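Local coordinates for protein nitroreductase FRM2 (Saccharomyces cerevisiae, PDB 4URP) that reduces 4-nitroquinoline N-oxide with NADH as an FMN-dependent type II nitroreductase and takes part in the oxidative stress response, at residues Val52-Ile58 and Ser93-Asp99; His63-Asp68 and Arg87-Ser93. Numbering follows the deposited sequence.

The two contacts are joined through the sheet: both use strand 92-99, they share Ser93, and strand 55-59 of interaction 1 runs on into helix 60-73 of interaction 2. They also touch directly, Ile58 CG2 lying 3.7 Å from His63 CA, although their centres are about 16 Å apart. Interaction 1, with its centre about 6 Å from that of the chain, is a buried strand pair held by seven backbone hydrogen bonds, one of them weak. Interaction 2, about 15 Å out, sits at the start of the shared strand and depends on side chains: His63 and Trp67 are buried, while Lys64 and Asp68 are exposed and its cross-segment salt bridge is long.

Interaction 1: residues Val52-Ile58 and Ser93-Asp99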
loop_
_atom_site.group_PDB
_atom_site.type_symbol
_atom_site.label_atom_id
_atom_site.label_comp_id
_atom_site.label_asym_id
_atom_site.label_seq_id
_atom_site.Cartn_x
_atom_site.Cartn_y
_atom_site.Cartn_z
ATOM N N VAL A 52 10.485 -8.217 0.989
ATOM C CA VAL A 52 10.333 -8.490 2.413
ATOM C C VAL A 52 8.954 -9.009 2.801
ATOM O O VAL A 52 8.813 -9.718 3.792
ATOM C CB VAL A 52 10.636 -7.236 3.256
ATOM C CG1 VAL A 52 12.107 -6.874 3.154
ATOM C CG2 VAL A 52 9.758 -6.076 2.823
ATOM N N ASN A 53 7.935 -8.652 2.030
ATOM C CA ASN A 53 6.576 -9.027 2.390
ATOM C C ASN A 53 6.203 -10.444 1.975
ATOM O O ASN A 53 6.347 -10.825 0.813
ATOM C CB ASN A 53 5.568 -8.013 1.852
ATOM C CG ASN A 53 5.858 -7.602 0.430
ATOM O OD1 ASN A 53 6.627 -8.254 -0.276
ATOM N ND2 ASN A 53 5.241 -6.512 -0.000
ATOM N N ARG A 54 5.741 -11.225 2.944
ATOM C CA ARG A 54 5.207 -12.551 2.674
ATOM C C ARG A 54 3.792 -12.642 3.218
ATOM O O ARG A 54 3.237 -11.648 3.685
ATOM C CB ARG A 54 6.087 -13.637 3.298
ATOM C CG ARG A 54 6.941 -13.165 4.453
ATOM C CD ARG A 54 8.361 -12.891 3.999
ATOM N NE ARG A 54 8.687 -13.634 2.788
ATOM C CZ ARG A 54 9.904 -13.708 2.264
ATOM N NH1 ARG A 54 10.928 -13.096 2.848
ATOM N NH2 ARG A 54 10.099 -14.404 1.156
ATOM N N ALA A 55 3.210 -13.833 3.151
ATOM C CA ALA A 55 1.855 -14.031 3.643
ATOM C C ALA A 55 1.571 -15.484 3.999
ATOM O O ALA A 55 2.248 -16.396 3.539
ATOM C CB ALA A 55 0.842 -13.528 2.631
ATOM N N VAL A 56 0.561 -15.678 4.838
ATOM C CA VAL A 56 0.080 -17.001 5.201
ATOM C C VAL A 56 -1.437 -16.985 5.249
ATOM O O VAL A 56 -2.036 -16.136 5.900
ATOM C CB VAL A 56 0.634 -17.460 6.564
ATOM C CG1 VAL A 56 -0.319 -18.433 7.232
ATOM C CG2 VAL A 56 2.012 -18.086 6.389
ATOM N N ILE A 57 -2.058 -17.909 4.529
ATOM C CA ILE A 57 -3.502 -18.067 4.579
ATOM C C ILE A 57 -3.847 -19.194 5.529
ATOM O O ILE A 57 -3.243 -20.260 5.479
ATOM C CB ILE A 57 -4.081 -18.378 3.191
ATOM C CG1 ILE A 57 -4.057 -17.118 2.322
ATOM C CG2 ILE A 57 -5.504 -18.913 3.306
ATOM C CD1 ILE A 57 -4.772 -17.284 1.010
ATOM N N ILE A 58 -4.806 -18.955 6.410
ATOM C CA ILE A 58 -5.198 -19.973 7.366
ATOM C C ILE A 58 -6.704 -20.209 7.303
ATOM O O ILE A 58 -7.477 -19.287 7.045
ATOM C CB ILE A 58 -4.734 -19.604 8.792
ATOM C CG1 ILE A 58 -4.387 -20.866 9.581
ATOM C CG2 ILE A 58 -5.766 -18.741 9.506
ATOM C CD1 ILE A 58 -3.652 -20.588 10.867
ATOM N N SER A 93 -8.670 -16.667 6.988
ATOM C CA SER A 93 -8.073 -15.341 7.037
ATOM C C SER A 93 -6.694 -15.317 6.401
ATOM O O SER A 93 -5.873 -16.202 6.631
ATOM C CB SER A 93 -7.982 -14.843 8.479
ATOM O OG SER A 93 -6.953 -15.517 9.185
ATOM N N VAL A 94 -6.450 -14.292 5.597
ATOM C CA VAL A 94 -5.134 -14.057 5.035
ATOM C C VAL A 94 -4.375 -13.124 5.957
ATOM O O VAL A 94 -4.860 -12.053 6.304
ATOM C CB VAL A 94 -5.223 -13.392 3.651
ATOM C CG1 VAL A 94 -3.843 -13.327 3.013
ATOM C CG2 VAL A 94 -6.193 -14.145 2.766
ATOM N N ILE A 95 -3.183 -13.538 6.358
ATOM C CA ILE A 95 -2.354 -12.705 7.211
ATOM C C ILE A 95 -1.038 -12.345 6.518
ATOM O O ILE A 95 -0.390 -13.191 5.904
ATOM C CB ILE A 95 -2.137 -13.361 8.595
ATOM C CG1 ILE A 95 -0.663 -13.349 8.994
ATOM C CG2 ILE A 95 -2.692 -14.773 8.616
ATOM C CD1 ILE A 95 -0.271 -12.137 9.786
ATOM N N PHE A 96 -0.664 -11.072 6.605
ATOM C CA PHE A 96 0.501 -10.558 5.892
ATOM C C PHE A 96 1.662 -10.271 6.833
ATOM O O PHE A 96 1.467 -9.880 7.983
ATOM C CB PHE A 96 0.133 -9.285 5.128
ATOM C CG PHE A 96 -0.943 -9.485 4.109
ATOM C CD1 PHE A 96 -0.642 -10.017 2.872
ATOM C CD2 PHE A 96 -2.251 -9.134 4.384
ATOM C CE1 PHE A 96 -1.622 -10.199 1.933
ATOM C CE2 PHE A 96 -3.237 -9.315 3.444
ATOM C CZ PHE A 96 -2.921 -9.850 2.215
ATOM N N PHE A 97 2.871 -10.466 6.323
ATOM C CA PHE A 97 4.084 -10.230 7.090
ATOM C C PHE A 97 5.042 -9.314 6.344
ATOM O O PHE A 97 4.793 -8.914 5.209
ATOM C CB PHE A 97 4.816 -11.548 7.353
ATOM C CG PHE A 97 4.019 -12.555 8.122
ATOM C CD1 PHE A 97 4.012 -12.538 9.503
ATOM C CD2 PHE A 97 3.302 -13.535 7.464
ATOM C CE1 PHE A 97 3.296 -13.467 10.211
ATOM C CE2 PHE A 97 2.581 -14.470 8.168
ATOM C CZ PHE A 97 2.579 -14.436 9.547
ATOM N N THR A 98 6.148 -8.994 7.006
ATOM C CA THR A 98 7.288 -8.356 6.365
ATOM C C THR A 98 8.565 -8.951 6.928
ATOM O O THR A 98 8.857 -8.799 8.111
ATOM C CB THR A 98 7.326 -6.840 6.602
ATOM O OG1 THR A 98 6.704 -6.533 7.855
ATOM C CG2 THR A 98 6.606 -6.107 5.482
ATOM N N ASP A 99 9.323 -9.630 6.078
ATOM C CA ASP A 99 10.588 -10.217 6.495
ATOM C C ASP A 99 11.537 -9.123 6.960
ATOM O O ASP A 99 12.062 -8.357 6.157
ATOM C CB ASP A 99 11.212 -11.014 5.348
ATOM C CG ASP A 99 12.205 -12.048 5.826
ATOM O OD1 ASP A 99 12.752 -11.891 6.938
ATOM O OD2 ASP A 99 12.438 -13.029 5.089
#
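Strands 55-58 and 93-99 run antiparallel, their axes 4.7 Å apart at closest approach and their directions 162° apart. Two reciprocal pairs define the register: Val56 N to Ile95 O and Ile95 N to Val56 O, both 2.9 Å, then Ile58 N to Ser93 O at 3.0 Å and Ser93 N to Ile58 O at 2.9 Å. Ala55-Phe96 and Ile57-Val94 are the intervening non-hydrogen-bonded pairs. Pairing extends past them: Phe97 N donates to Arg54 O at 2.9 Å, the reverse bond from Arg54 N to Phe97 O is weak at 3.4 Å, and Asp99 N meets Val52 O at a very short 2.3 Å, a value to read with caution at 2.99 Å resolution.

Side chains alternate between the faces. Ala55 CB packs on Phe96 CD1 (3.8 Å) and Ile57 CG1 on Val94 CG2 (3.7 Å). On the opposite face Val56 CB meets the edge of the Phe97 ring at CE2 (3.9 Å). Arg54 bends back so that NH1 forms a 2.7 Å salt bridge with Asp99 OD2, closing this end of the pair, while Asp99 OD1 N-caps the following helix through Gly101 N.

Helix 31-41 packs on Ala55 and Ile57, and helix 117-139 on Phe96, so the Ala55-Phe96 face meets helices of the α+β nitroreductase fold. Val56 and Ile58 instead meet Val188 and Asn190 of the second subunit. Strand 92-99 is interior, because its other edge is hydrogen-bonded to strand 164-172, whereas strand 55-59 is outermost within its own chain.

Interaction 2: residues His63-Asp68 and Arg87-Ser93; sequences HKRIWD and RDEAYGS
A helical segment, His63-Asp68, lies against a turning segment, Arg87-Ser93, that becomes a strand at Gly92. Tyr91 (phi/psi -74/-34) precedes a nearly fully extended Gly92 (-179/-163). The backbones approach at two places, with CA-CA distances of 4.4 Å for Lys64-Arg87 and 5.6 Å for His63-Gly92.

His63, chi1 t (164°) and chi2 87°, sends its ring into the concave side of the turn. Gly92 CA sits over one ring face, 3.8 Å from the centroid and 29° off the normal, a CH-pi contact. His63 ND1 comes 3.6 Å from Ser93 OG, and NE2 is 3.7 Å from Arg87 CA and 3.8 Å from Ala90 CB; NE2 also hydrogen-bonds to Cys86 O.

One turn on, Trp67 (chi1 m, -57°; chi2 101°) sets its CB 3.6 Å from Arg87 CB and brings NE1, at the ring edge, to 3.9 Å from Ser93 OG. Arg87 takes chi1 p (49°) and chi2 109°, then extends through chi3 and chi4 near 180°. Its NH1 reaches a long 3.9 Å from OD1 of Asp68 (chi1 t), and its NE is 3.3 Å from OD2 of Asp88 (chi1 m). Both oxygens lie well out of the guanidinium plane, so this three-residue network is purely electrostatic. Lys64 (chi1 m) rests CG 3.2 Å from Arg87 O.

Trp67, Ala90 and Ser93 also touch Val171 of strand 164-172. Tyr91 and Gly92 both face Phe172 in a classic beta bulge, and the arrangement is that of a helix following a strand outermost within the chain and packing over the neighbouring strand's bulged entry in the antiparallel sheet of the α+β nitroreductase fold.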
loop_
_atom_site.group_PDB
_atom_site.type_symbol
_atom_site.label_atom_id
_atom_site.label_comp_id
_atom_site.label_asym_id
_atom_site.label_seq_id
_atom_site.Cartn_x
_atom_site.Cartn_y
_atom_site.Cartn_z
ATOM N N HIS A 63 -7.853 -21.739 11.632
ATOM C CA HIS A 63 -8.331 -20.367 11.638
ATOM C C HIS A 63 -9.030 -20.080 12.956
ATOM O O HIS A 63 -8.761 -19.076 13.612
ATOM C CB HIS A 63 -9.309 -20.158 10.486
ATOM C CG HIS A 63 -10.138 -18.917 10.610
ATOM N ND1 HIS A 63 -9.715 -17.691 10.150
ATOM C CD2 HIS A 63 -11.364 -18.713 11.148
ATOM C CE1 HIS A 63 -10.646 -16.782 10.393
ATOM N NE2 HIS A 63 -11.658 -17.384 11.002
ATOM N N LYS A 64 -9.929 -20.981 13.337
ATOM C CA LYS A 64 -10.676 -20.846 14.579
ATOM C C LYS A 64 -9.750 -20.910 15.788
ATOM O O LYS A 64 -10.045 -20.337 16.835
ATOM C CB LYS A 64 -11.731 -21.949 14.685
ATOM C CG LYS A 64 -12.761 -21.952 13.568
ATOM C CD LYS A 64 -13.972 -22.788 13.953
ATOM C CE LYS A 64 -15.084 -22.687 12.919
ATOM N NZ LYS A 64 -14.829 -23.534 11.717
ATOM N N ARG A 65 -8.627 -21.601 15.630
ATOM C CA ARG A 65 -7.698 -21.830 16.729
ATOM C C ARG A 65 -7.046 -20.546 17.225
ATOM O O ARG A 65 -6.738 -20.419 18.409
ATOM C CB ARG A 65 -6.617 -22.819 16.298
ATOM C CG ARG A 65 -6.438 -23.995 17.236
ATOM C CD ARG A 65 -5.522 -25.034 16.615
ATOM N NE ARG A 65 -5.519 -26.277 17.379
ATOM C CZ ARG A 65 -6.409 -27.250 17.219
ATOM N NH1 ARG A 65 -7.377 -27.124 16.321
ATOM N NH2 ARG A 65 -6.334 -28.349 17.958
ATOM N N ILE A 66 -6.833 -19.600 16.318
ATOM C CA ILE A 66 -6.122 -18.373 16.663
ATOM C C ILE A 66 -7.038 -17.306 17.246
ATOM O O ILE A 66 -6.729 -16.709 18.277
ATOM C CB ILE A 66 -5.364 -17.795 15.454
ATOM C CG1 ILE A 66 -4.288 -18.778 14.991
ATOM C CG2 ILE A 66 -4.719 -16.469 15.813
ATOM C CD1 ILE A 66 -3.309 -19.153 16.078
ATOM N N TRP A 67 -8.163 -17.061 16.585
ATOM C CA TRP A 67 -9.096 -16.044 17.055
ATOM C C TRP A 67 -9.726 -16.445 18.384
ATOM O O TRP A 67 -10.165 -15.592 19.157
ATOM C CB TRP A 67 -10.174 -15.780 16.008
ATOM C CG TRP A 67 -9.630 -15.364 14.687
ATOM C CD1 TRP A 67 -9.486 -16.147 13.585
ATOM C CD2 TRP A 67 -9.155 -14.064 14.322
ATOM N NE1 TRP A 67 -8.953 -15.420 12.552
ATOM C CE2 TRP A 67 -8.742 -14.137 12.979
ATOM C CE3 TRP A 67 -9.041 -12.848 15.000
ATOM C CZ2 TRP A 67 -8.223 -13.042 12.300
ATOM C CZ3 TRP A 67 -8.526 -11.762 14.323
ATOM C CH2 TRP A 67 -8.123 -11.866 12.987
ATOM N N ASP A 68 -9.764 -17.747 18.645
ATOM C CA ASP A 68 -10.226 -18.249 19.930
ATOM C C ASP A 68 -9.182 -17.965 20.995
ATOM O O ASP A 68 -9.504 -17.829 22.174
ATOM C CB ASP A 68 -10.491 -19.751 19.860
ATOM C CG ASP A 68 -10.782 -20.352 21.216
ATOM O OD1 ASP A 68 -11.951 -20.297 21.651
ATOM O OD2 ASP A 68 -9.840 -20.873 21.849
ATOM N N ARG A 87 -13.899 -16.225 14.066
ATOM C CA ARG A 87 -13.652 -17.661 14.107
ATOM C C ARG A 87 -14.939 -18.470 14.059
ATOM O O ARG A 87 -14.910 -19.696 14.150
ATOM C CB ARG A 87 -12.838 -18.037 15.348
ATOM C CG ARG A 87 -13.360 -17.464 16.647
ATOM C CD ARG A 87 -13.971 -18.527 17.541
ATOM N NE ARG A 87 -14.426 -17.953 18.804
ATOM C CZ ARG A 87 -15.036 -18.642 19.763
ATOM N NH1 ARG A 87 -15.271 -19.939 19.609
ATOM N NH2 ARG A 87 -15.413 -18.033 20.878
ATOM N N ASP A 88 -16.069 -17.789 13.914
ATOM C CA ASP A 88 -17.354 -18.477 13.852
ATOM C C ASP A 88 -18.194 -17.995 12.680
ATOM O O ASP A 88 -19.344 -18.405 12.520
ATOM C CB ASP A 88 -18.128 -18.282 15.157
ATOM C CG ASP A 88 -17.407 -18.861 16.352
ATOM O OD1 ASP A 88 -16.786 -19.935 16.213
ATOM O OD2 ASP A 88 -17.464 -18.245 17.435
ATOM N N GLU A 89 -17.620 -17.122 11.860
ATOM C CA GLU A 89 -18.357 -16.552 10.739
ATOM C C GLU A 89 -17.532 -16.508 9.457
ATOM O O GLU A 89 -18.071 -16.307 8.372
ATOM C CB GLU A 89 -18.861 -15.149 11.089
ATOM C CG GLU A 89 -19.842 -15.123 12.246
ATOM C CD GLU A 89 -20.428 -13.751 12.484
ATOM O OE1 GLU A 89 -20.482 -12.954 11.525
ATOM O OE2 GLU A 89 -20.839 -13.472 13.629
ATOM N N ALA A 90 -16.226 -16.707 9.583
ATOM C CA ALA A 90 -15.335 -16.596 8.437
ATOM C C ALA A 90 -14.842 -17.950 7.949
ATOM O O ALA A 90 -14.697 -18.892 8.728
ATOM C CB ALA A 90 -14.163 -15.701 8.772
ATOM N N TYR A 91 -14.584 -18.038 6.650
ATOM C CA TYR A 91 -14.050 -19.257 6.063
ATOM C C TYR A 91 -12.585 -19.395 6.441
ATOM O O TYR A 91 -12.086 -20.498 6.640
ATOM C CB TYR A 91 -14.210 -19.235 4.542
ATOM C CG TYR A 91 -14.016 -20.582 3.880
ATOM C CD1 TYR A 91 -15.048 -21.509 3.835
ATOM C CD2 TYR A 91 -12.806 -20.921 3.288
ATOM C CE1 TYR A 91 -14.879 -22.742 3.227
ATOM C CE2 TYR A 91 -12.628 -22.152 2.676
ATOM C CZ TYR A 91 -13.668 -23.058 2.649
ATOM O OH TYR A 91 -13.500 -24.283 2.043
ATOM N N GLY A 92 -11.905 -18.260 6.546
ATOM C CA GLY A 92 -10.506 -18.238 6.926
ATOM C C GLY A 92 -9.988 -16.818 6.998
ATOM O O GLY A 92 -10.766 -15.869 7.061
ATOM N N SER A 93 -8.670 -16.667 6.988
ATOM C CA SER A 93 -8.073 -15.341 7.037
ATOM C C SER A 93 -6.694 -15.317 6.401
ATOM O O SER A 93 -5.873 -16.202 6.631
ATOM C CB SER A 93 -7.982 -14.843 8.479
ATOM O OG SER A 93 -6.953 -15.517 9.185
#